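Local coordinates for pyoverdine biosynthesis protein PvcB (PDB 4YLM) that probably catalyses the iron(II)- and 2-oxoglutarate-dependent oxidation of tyrosine isonitrile to its 2,3-unsaturated derivative in the biosynthesis of paerucumarin, at residues L57-G62 and S248-I253. Residues are numbered along the deposited sequence; the frame is centred on the assembly and turned at random.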
loop_
_atom_site.group_PDB
_atom_site.type_symbol
_atom_site.label_atom_id
_atom_site.label_comp_id
_atom_site.label_asym_id
_atom_site.label_seq_id
_atom_site.Cartn_x
_atom_site.Cartn_y
_atom_site.Cartn_z
ATOM N N LEU A 57 -14.192 -1.273 8.839
ATOM C CA LEU A 57 -15.112 -2.300 8.366
ATOM C C LEU A 57 -15.240 -2.212 6.853
ATOM O O LEU A 57 -15.690 -1.197 6.323
ATOM C CB LEU A 57 -16.504 -2.128 9.019
ATOM C CG LEU A 57 -17.539 -3.225 8.726
ATOM C CD1 LEU A 57 -17.046 -4.597 9.197
ATOM C CD2 LEU A 57 -18.908 -2.912 9.366
ATOM N N LEU A 58 -14.830 -3.262 6.145
ATOM C CA LEU A 58 -14.975 -3.280 4.695
ATOM C C LEU A 58 -16.071 -4.258 4.295
ATOM O O LEU A 58 -16.148 -5.370 4.826
ATOM C CB LEU A 58 -13.669 -3.707 4.011
ATOM C CG LEU A 58 -12.371 -3.037 4.459
ATOM C CD1 LEU A 58 -11.203 -3.542 3.587
ATOM C CD2 LEU A 58 -12.486 -1.518 4.363
ATOM N N LEU A 59 -16.905 -3.846 3.349
ATOM C CA LEU A 59 -17.897 -4.735 2.773
ATOM C C LEU A 59 -17.566 -4.862 1.300
ATOM O O LEU A 59 -17.665 -3.891 0.566
ATOM C CB LEU A 59 -19.311 -4.164 2.963
ATOM C CG LEU A 59 -20.433 -4.797 2.128
ATOM C CD1 LEU A 59 -20.506 -6.305 2.378
ATOM C CD2 LEU A 59 -21.804 -4.114 2.402
ATOM N N LEU A 60 -17.094 -6.033 0.884
ATOM C CA LEU A 60 -16.902 -6.304 -0.539
ATOM C C LEU A 60 -18.142 -7.036 -1.025
ATOM O O LEU A 60 -18.422 -8.162 -0.589
ATOM C CB LEU A 60 -15.662 -7.163 -0.787
ATOM C CG LEU A 60 -14.310 -6.478 -0.554
ATOM C CD1 LEU A 60 -14.034 -6.302 0.916
ATOM C CD2 LEU A 60 -13.200 -7.311 -1.206
ATOM N N ARG A 61 -18.883 -6.402 -1.928
ATOM C CA ARG A 61 -20.194 -6.914 -2.321
ATOM C C ARG A 61 -20.317 -7.016 -3.823
ATOM O O ARG A 61 -19.994 -6.076 -4.552
ATOM C CB ARG A 61 -21.311 -6.018 -1.744
ATOM C CG ARG A 61 -22.728 -6.371 -2.222
ATOM C CD ARG A 61 -23.795 -5.752 -1.302
ATOM N NE ARG A 61 -23.937 -6.487 -0.049
ATOM C CZ ARG A 61 -24.830 -6.200 0.897
ATOM N NH1 ARG A 61 -25.655 -5.166 0.752
ATOM N NH2 ARG A 61 -24.887 -6.942 1.996
ATOM N N GLY A 62 -20.776 -8.168 -4.291
ATOM C CA GLY A 62 -21.005 -8.369 -5.707
ATOM C C GLY A 62 -19.804 -8.995 -6.405
ATOM O O GLY A 62 -19.776 -9.095 -7.633
ATOM N N SER A 248 -25.447 -13.185 -0.171
ATOM C CA SER A 248 -24.595 -14.245 -0.694
ATOM C C SER A 248 -23.306 -13.700 -1.323
ATOM O O SER A 248 -23.335 -12.818 -2.187
ATOM C CB SER A 248 -25.377 -15.093 -1.709
ATOM O OG SER A 248 -26.503 -15.702 -1.088
ATOM N N ASP A 249 -22.180 -14.234 -0.859
ATOM C CA ASP A 249 -20.850 -13.897 -1.372
ATOM C C ASP A 249 -20.295 -12.549 -0.908
ATOM O O ASP A 249 -19.255 -12.112 -1.395
ATOM C CB ASP A 249 -20.779 -14.044 -2.888
ATOM C CG ASP A 249 -20.643 -15.508 -3.325
ATOM O OD1 ASP A 249 -20.026 -16.327 -2.590
ATOM O OD2 ASP A 249 -21.169 -15.836 -4.402
ATOM N N ASP A 250 -20.974 -11.903 0.035
ATOM C CA ASP A 250 -20.369 -10.777 0.739
ATOM C C ASP A 250 -19.046 -11.261 1.310
ATOM O O ASP A 250 -18.943 -12.391 1.803
ATOM C CB ASP A 250 -21.209 -10.335 1.937
ATOM C CG ASP A 250 -22.353 -9.419 1.568
ATOM O OD1 ASP A 250 -22.437 -9.003 0.397
ATOM O OD2 ASP A 250 -23.173 -9.118 2.474
ATOM N N LEU A 251 -18.036 -10.402 1.274
ATOM C CA LEU A 251 -16.833 -10.652 2.053
ATOM C C LEU A 251 -16.664 -9.442 2.947
ATOM O O LEU A 251 -16.609 -8.318 2.458
ATOM C CB LEU A 251 -15.606 -10.835 1.144
ATOM C CG LEU A 251 -14.325 -11.238 1.903
ATOM C CD1 LEU A 251 -14.394 -12.714 2.308
ATOM C CD2 LEU A 251 -13.083 -10.992 1.068
ATOM N N VAL A 252 -16.612 -9.668 4.254
ATOM C CA VAL A 252 -16.515 -8.590 5.211
ATOM C C VAL A 252 -15.214 -8.746 5.979
ATOM O O VAL A 252 -14.857 -9.845 6.413
ATOM C CB VAL A 252 -17.730 -8.580 6.185
ATOM C CG1 VAL A 252 -17.472 -7.678 7.395
ATOM C CG2 VAL A 252 -19.006 -8.171 5.437
ATOM N N ILE A 253 -14.496 -7.642 6.117
ATOM C CA ILE A 253 -13.254 -7.638 6.866
ATOM C C ILE A 253 -13.406 -6.590 7.945
ATOM O O ILE A 253 -13.596 -5.425 7.632
ATOM C CB ILE A 253 -12.070 -7.252 5.956
ATOM C CG1 ILE A 253 -11.948 -8.251 4.792
ATOM C CG2 ILE A 253 -10.785 -7.181 6.777
ATOM C CD1 ILE A 253 -11.004 -7.766 3.670
HETATM O O HOH W 1 -18.595 -9.920 -2.676
HETATM O O HOH W 2 -22.388 -9.908 -2.212
#
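L58 and L60 pair antiparallel with I253 and L251, each couple closed by two backbone hydrogen bonds, while L59 and V252 between them form a non-hydrogen-bonded pair. These strands are neighbours in the mixed sheet of this TfdA-family (cupin-clan) oxygenase. Branched apolar chains suit the buried face of L58 and I253, which pack on helix 45-55, A52 touching both; their CD1 atoms lie 4.2 Å apart. Beside them L60 CB meets L251 CB at 4.1 Å. On the opposite face, L57 CG lies anti to the backbone N (chi1 -174°), which brings CD1 within 3.6 Å of V252 CG1. The L57 side chain is about 8 Å from that of H261, an expected iron ligand. L59 CD2 covers one face of the R61 guanidinium.

Past the paired strands, R61 bends at chi3 into a bidentate, side-on salt bridge with D250. NE meets OD1 at 3.0 Å, and NH2 meets OD2 at 2.8 Å. H244 NE2 and R247 N also bond to OD2. G62 suits its positive phi (94°), where a CB would jam against R61 O. A water links G62 N, S248 O and D250 OD1. Five partners, two from R61, should fix the carboxylate's rotation and offset its charge.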